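PDB 6IMV: endo-beta-1,2-glucanase from Talaromyces funiculosus, which hydrolyses beta-1,2-glucans at internal linkages, as a fungal member of a newly recognised glycoside hydrolase family. Local coordinates for residues 113-127 / 187-199. Residues are numbered along the deposited sequence; the frame is centred on the assembly and turned at random.
Sequences PGIAASIMDTKLQTY and SFIDLAKKWQTWM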
loop_
_atom_site.group_PDB
_atom_site.type_symbol
_atom_site.label_atom_id
_atom_site.label_comp_id
_atom_site.label_asym_id
_atom_site.label_seq_id
_atom_site.Cartn_x
_atom_site.Cartn_y
_atom_site.Cartn_z
ATOM N N PRO A 113 -11.459 -9.644 -16.042
ATOM C CA PRO A 113 -10.633 -8.815 -16.924
ATOM C C PRO A 113 -11.401 -7.635 -17.535
ATOM O O PRO A 113 -10.878 -6.529 -17.569
ATOM C CB PRO A 113 -10.150 -9.790 -18.010
ATOM C CG PRO A 113 -10.208 -11.142 -17.326
ATOM C CD PRO A 113 -11.433 -11.062 -16.439
ATOM N N GLY A 114 -12.628 -7.887 -17.996
ATOM C CA GLY A 114 -13.491 -6.856 -18.575
ATOM C C GLY A 114 -13.831 -5.767 -17.568
ATOM O O GLY A 114 -13.860 -4.586 -17.913
ATOM N N ILE A 115 -14.089 -6.167 -16.317
ATOM C CA ILE A 115 -14.385 -5.214 -15.245
ATOM C C ILE A 115 -13.162 -4.307 -15.016
ATOM O O ILE A 115 -13.297 -3.078 -15.009
ATOM C CB ILE A 115 -14.844 -5.923 -13.954
ATOM C CG1 ILE A 115 -16.196 -6.620 -14.142
ATOM C CG2 ILE A 115 -14.885 -4.942 -12.787
ATOM C CD1 ILE A 115 -16.525 -7.651 -13.064
ATOM N N ALA A 116 -11.979 -4.910 -14.861
ATOM C CA ALA A 116 -10.747 -4.137 -14.667
ATOM C C ALA A 116 -10.517 -3.177 -15.849
ATOM O O ALA A 116 -10.218 -1.991 -15.645
ATOM C CB ALA A 116 -9.575 -5.068 -14.478
ATOM N N ALA A 117 -10.670 -3.685 -17.081
ATOM C CA ALA A 117 -10.412 -2.898 -18.295
ATOM C C ALA A 117 -11.367 -1.700 -18.355
ATOM O O ALA A 117 -10.964 -0.576 -18.626
ATOM C CB ALA A 117 -10.537 -3.767 -19.528
ATOM N N SER A 118 -12.641 -1.955 -18.079
ATOM C CA SER A 118 -13.672 -0.926 -18.145
ATOM C C SER A 118 -13.388 0.215 -17.151
ATOM O O SER A 118 -13.463 1.404 -17.519
ATOM C CB SER A 118 -15.013 -1.523 -17.912
ATOM O OG SER A 118 -15.975 -0.511 -17.774
ATOM N N ILE A 119 -13.072 -0.133 -15.900
ATOM C CA ILE A 119 -12.847 0.873 -14.868
ATOM C C ILE A 119 -11.570 1.665 -15.200
ATOM O O ILE A 119 -11.531 2.883 -15.041
ATOM C CB ILE A 119 -12.812 0.247 -13.457
ATOM C CG1 ILE A 119 -14.166 -0.361 -13.075
ATOM C CG2 ILE A 119 -12.368 1.280 -12.433
ATOM C CD1 ILE A 119 -14.116 -1.332 -11.912
ATOM N N MET A 120 -10.531 0.976 -15.679
ATOM C CA MET A 120 -9.251 1.630 -15.975
ATOM C C MET A 120 -9.393 2.585 -17.172
ATOM O O MET A 120 -8.696 3.595 -17.242
ATOM C CB MET A 120 -8.151 0.605 -16.247
ATOM C CG MET A 120 -7.609 -0.035 -14.983
ATOM S SD MET A 120 -6.752 1.165 -13.934
ATOM C CE MET A 120 -5.173 1.305 -14.771
ATOM N N ASP A 121 -10.323 2.276 -18.084
ATOM C CA ASP A 121 -10.632 3.143 -19.209
ATOM C C ASP A 121 -11.303 4.420 -18.695
ATOM O O ASP A 121 -10.868 5.523 -18.993
ATOM C CB ASP A 121 -11.494 2.412 -20.238
ATOM C CG ASP A 121 -11.700 3.221 -21.511
ATOM O OD1 ASP A 121 -12.034 4.394 -21.392
ATOM O OD2 ASP A 121 -11.492 2.677 -22.603
ATOM N N THR A 122 -12.361 4.251 -17.900
ATOM C CA THR A 122 -13.065 5.378 -17.279
ATOM C C THR A 122 -12.079 6.214 -16.453
ATOM O O THR A 122 -12.090 7.439 -16.537
ATOM C CB THR A 122 -14.230 4.899 -16.404
ATOM O OG1 THR A 122 -15.050 4.052 -17.203
ATOM C CG2 THR A 122 -15.067 6.026 -15.849
ATOM N N LYS A 123 -11.234 5.534 -15.668
ATOM C CA LYS A 123 -10.272 6.191 -14.764
ATOM C C LYS A 123 -9.327 7.084 -15.569
ATOM O O LYS A 123 -9.125 8.234 -15.191
ATOM C CB LYS A 123 -9.468 5.163 -13.961
ATOM C CG LYS A 123 -8.374 5.737 -13.066
ATOM C CD LYS A 123 -7.474 4.681 -12.448
ATOM C CE LYS A 123 -8.175 3.779 -11.451
ATOM N NZ LYS A 123 -8.793 4.537 -10.343
ATOM N N LEU A 124 -8.768 6.553 -16.668
ATOM C CA LEU A 124 -7.812 7.296 -17.485
ATOM C C LEU A 124 -8.461 8.588 -18.002
ATOM O O LEU A 124 -7.833 9.642 -17.989
ATOM C CB LEU A 124 -7.325 6.442 -18.660
ATOM C CG LEU A 124 -6.295 7.133 -19.563
ATOM C CD1 LEU A 124 -5.116 7.676 -18.754
ATOM C CD2 LEU A 124 -5.796 6.195 -20.638
ATOM N N GLN A 125 -9.710 8.482 -18.472
ATOM C CA GLN A 125 -10.457 9.649 -18.962
ATOM C C GLN A 125 -10.450 10.745 -17.876
ATOM O O GLN A 125 -10.170 11.903 -18.165
ATOM C CB GLN A 125 -11.874 9.256 -19.386
ATOM C CG GLN A 125 -11.906 8.374 -20.625
ATOM C CD GLN A 125 -13.300 7.970 -21.040
ATOM O OE1 GLN A 125 -14.208 8.786 -21.130
ATOM N NE2 GLN A 125 -13.474 6.690 -21.319
ATOM N N THR A 126 -10.716 10.352 -16.622
ATOM C CA THR A 126 -10.772 11.270 -15.488
ATOM C C THR A 126 -9.393 11.890 -15.211
ATOM O O THR A 126 -9.296 13.111 -14.974
ATOM C CB THR A 126 -11.321 10.567 -14.245
ATOM O OG1 THR A 126 -12.576 9.975 -14.609
ATOM C CG2 THR A 126 -11.482 11.509 -13.074
ATOM N N TYR A 127 -8.338 11.061 -15.233
ATOM C CA TYR A 127 -6.955 11.521 -15.076
ATOM C C TYR A 127 -6.654 12.625 -16.098
ATOM O O TYR A 127 -6.027 13.622 -15.762
ATOM C CB TYR A 127 -5.951 10.378 -15.272
ATOM C CG TYR A 127 -5.661 9.489 -14.084
ATOM C CD1 TYR A 127 -6.648 9.096 -13.187
ATOM C CD2 TYR A 127 -4.392 8.960 -13.909
ATOM C CE1 TYR A 127 -6.362 8.248 -12.125
ATOM C CE2 TYR A 127 -4.087 8.111 -12.856
ATOM C CZ TYR A 127 -5.077 7.750 -11.961
ATOM O OH TYR A 127 -4.760 6.911 -10.936
ATOM N N SER A 187 -8.117 -4.840 -27.570
ATOM C CA SER A 187 -8.685 -3.688 -26.854
ATOM C C SER A 187 -7.929 -3.454 -25.533
ATOM O O SER A 187 -7.747 -2.312 -25.140
ATOM C CB SER A 187 -10.168 -3.820 -26.642
ATOM O OG SER A 187 -10.454 -4.840 -25.703
ATOM N N PHE A 188 -7.453 -4.526 -24.879
ATOM C CA PHE A 188 -6.645 -4.390 -23.659
ATOM C C PHE A 188 -5.295 -3.745 -24.003
ATOM O O PHE A 188 -4.805 -2.904 -23.248
ATOM C CB PHE A 188 -6.456 -5.727 -22.934
ATOM C CG PHE A 188 -7.699 -6.363 -22.356
ATOM C CD1 PHE A 188 -8.916 -5.695 -22.317
ATOM C CD2 PHE A 188 -7.640 -7.644 -21.828
ATOM C CE1 PHE A 188 -10.042 -6.298 -21.771
ATOM C CE2 PHE A 188 -8.769 -8.245 -21.284
ATOM C CZ PHE A 188 -9.965 -7.570 -21.250
ATOM N N ILE A 189 -4.715 -4.115 -25.151
ATOM C CA ILE A 189 -3.443 -3.531 -25.606
ATOM C C ILE A 189 -3.625 -2.031 -25.882
ATOM O O ILE A 189 -2.770 -1.229 -25.509
ATOM C CB ILE A 189 -2.876 -4.285 -26.829
ATOM C CG1 ILE A 189 -2.292 -5.638 -26.416
ATOM C CG2 ILE A 189 -1.839 -3.438 -27.560
ATOM C CD1 ILE A 189 -2.164 -6.632 -27.549
ATOM N N ASP A 190 -4.718 -1.670 -26.561
ATOM C CA ASP A 190 -5.045 -0.267 -26.865
ATOM C C ASP A 190 -5.197 0.543 -25.571
ATOM O O ASP A 190 -4.686 1.654 -25.479
ATOM C CB ASP A 190 -6.329 -0.148 -27.688
ATOM C CG ASP A 190 -6.191 -0.644 -29.118
ATOM O OD1 ASP A 190 -5.041 -0.846 -29.573
ATOM O OD2 ASP A 190 -7.238 -0.824 -29.769
ATOM N N LEU A 191 -5.937 -0.008 -24.595
ATOM C CA LEU A 191 -6.078 0.607 -23.269
ATOM C C LEU A 191 -4.691 0.824 -22.651
ATOM O O LEU A 191 -4.412 1.902 -22.133
ATOM C CB LEU A 191 -6.950 -0.278 -22.369
ATOM C CG LEU A 191 -7.141 0.210 -20.930
ATOM C CD1 LEU A 191 -7.747 1.614 -20.892
ATOM C CD2 LEU A 191 -8.009 -0.766 -20.135
ATOM N N ALA A 192 -3.834 -0.202 -22.740
ATOM C CA ALA A 192 -2.491 -0.191 -22.160
ATOM C C ALA A 192 -1.658 0.945 -22.757
ATOM O O ALA A 192 -0.912 1.605 -22.039
ATOM C CB ALA A 192 -1.812 -1.523 -22.380
ATOM N N LYS A 193 -1.774 1.148 -24.073
ATOM C CA LYS A 193 -0.967 2.143 -24.791
ATOM C C LYS A 193 -1.399 3.561 -24.398
ATOM O O LYS A 193 -0.567 4.454 -24.327
ATOM C CB LYS A 193 -1.041 1.911 -26.304
ATOM C CG LYS A 193 -0.164 0.764 -26.787
ATOM C CD LYS A 193 -0.451 0.347 -28.212
ATOM C CE LYS A 193 0.481 -0.746 -28.691
ATOM N NZ LYS A 193 0.438 -0.896 -30.165
ATOM N N LYS A 194 -2.691 3.754 -24.118
ATOM C CA LYS A 194 -3.189 5.043 -23.623
ATOM C C LYS A 194 -2.628 5.314 -22.218
ATOM O O LYS A 194 -2.236 6.430 -21.916
ATOM C CB LYS A 194 -4.717 5.061 -23.629
ATOM C CG LYS A 194 -5.367 4.923 -24.999
ATOM C CD LYS A 194 -6.863 4.739 -24.903
ATOM C CE LYS A 194 -7.497 4.382 -26.225
ATOM N NZ LYS A 194 -8.971 4.382 -26.105
ATOM N N TRP A 195 -2.573 4.271 -21.377
ATOM C CA TRP A 195 -1.970 4.373 -20.050
ATOM C C TRP A 195 -0.464 4.629 -20.169
ATOM O O TRP A 195 0.088 5.392 -19.360
ATOM C CB TRP A 195 -2.288 3.156 -19.172
ATOM C CG TRP A 195 -3.580 3.320 -18.430
ATOM C CD1 TRP A 195 -4.780 2.753 -18.742
ATOM C CD2 TRP A 195 -3.830 4.178 -17.301
ATOM N NE1 TRP A 195 -5.751 3.177 -17.879
ATOM C CE2 TRP A 195 -5.200 4.049 -16.979
ATOM C CE3 TRP A 195 -3.040 5.041 -16.534
ATOM C CZ2 TRP A 195 -5.788 4.740 -15.918
ATOM C CZ3 TRP A 195 -3.622 5.720 -15.480
ATOM C CH2 TRP A 195 -4.977 5.570 -15.177
ATOM N N GLN A 196 0.184 4.026 -21.174
ATOM C CA GLN A 196 1.618 4.230 -21.415
ATOM C C GLN A 196 1.870 5.723 -21.706
ATOM O O GLN A 196 2.822 6.313 -21.188
ATOM C CB GLN A 196 2.123 3.299 -22.528
ATOM C CG GLN A 196 3.613 3.446 -22.849
ATOM C CD GLN A 196 4.535 2.693 -21.915
ATOM O OE1 GLN A 196 4.382 1.490 -21.678
ATOM N NE2 GLN A 196 5.539 3.391 -21.395
ATOM N N THR A 197 0.987 6.333 -22.505
ATOM C CA THR A 197 1.067 7.765 -22.835
ATOM C C THR A 197 0.978 8.611 -21.557
ATOM O O THR A 197 1.759 9.557 -21.382
ATOM C CB THR A 197 -0.011 8.144 -23.854
ATOM O OG1 THR A 197 0.280 7.353 -25.003
ATOM C CG2 THR A 197 -0.015 9.613 -24.223
ATOM N N TRP A 198 0.008 8.297 -20.685
ATOM C CA TRP A 198 -0.145 9.022 -19.422
ATOM C C TRP A 198 1.148 8.881 -18.602
ATOM O O TRP A 198 1.715 9.857 -18.139
ATOM C CB TRP A 198 -1.381 8.545 -18.630
ATOM C CG TRP A 198 -1.458 9.177 -17.274
ATOM C CD1 TRP A 198 -2.013 10.384 -16.961
ATOM C CD2 TRP A 198 -0.882 8.673 -16.056
ATOM N NE1 TRP A 198 -1.810 10.669 -15.638
ATOM C CE2 TRP A 198 -1.133 9.634 -15.056
ATOM C CE3 TRP A 198 -0.174 7.511 -15.712
ATOM C CZ2 TRP A 198 -0.714 9.459 -13.737
ATOM C CZ3 TRP A 198 0.235 7.339 -14.408
ATOM C CH2 TRP A 198 -0.026 8.307 -13.439
ATOM N N MET A 199 1.607 7.636 -18.445
ATOM C CA MET A 199 2.756 7.310 -17.614
ATOM C C MET A 199 4.011 7.994 -18.163
ATOM O O MET A 199 4.832 8.522 -17.394
ATOM C CB MET A 199 2.968 5.795 -17.593
ATOM C CG MET A 199 3.969 5.335 -16.580
ATOM S SD MET A 199 4.119 3.535 -16.566
ATOM C CE MET A 199 4.925 3.255 -18.143
HETATM O O HOH W 1 -3.135 13.292 -15.135
#
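Trp195 wedges its indole between Met120 and Leu124. The methyl CE of Met120 lies over one face, 3.8 Å from the centroid of the five-membered ring. Leu124 CD1 sits over the centre of the six-membered ring on the opposite face, also at 3.8 Å. Both are CH-pi contacts. The bends at chi2 and chi3 of Met120 bring CE over the indole; SD stands obliquely to the six-membered ring, a Met-aromatic contact. In the ring plane, Trp195 NE1 donates to Met120 O at 3.0 Å, with a bent N-H...O angle of 140°. This donor stands above the carbonyl plane, while Leu124 N bonds to the same oxygen from the other face. The far edge of Trp195 points at the face of Tyr127 in a T-shaped stack, with planes at 79°. Tyr127 in turn puts its own edge to the face of the Trp198 five-membered ring, centroids 5.2 Å apart. A water links Tyr127 O to Trp198 NE1.

The indole is a knob in a hole formed by Met120, Lys123, Leu124 and Tyr127. Segments 113-127 and 187-199, parts of helices 112-133 and 186-210, run in the same general sense, their axes 10.5 Å apart at closest and inclined at 31°. An alanine in place of Trp195 would probably open a gap between Met120 and Leu124, take the indole donor from Met120 O and leave the face of Tyr127 without the ring edge that meets it.

Toward the helix starts, Leu191 sets CD2 against Ala117 and CD1 against Asp121. Phe188 CE1 meets Ala117 CB at 3.4 Å. Behind the aromatic cluster, Glu83 OE1 accepts from Tyr127 OH and forms a salt bridge with Lys123 NZ, which also donates to Gly56 O. Helices 80-94 and 163-182 pack against Met120.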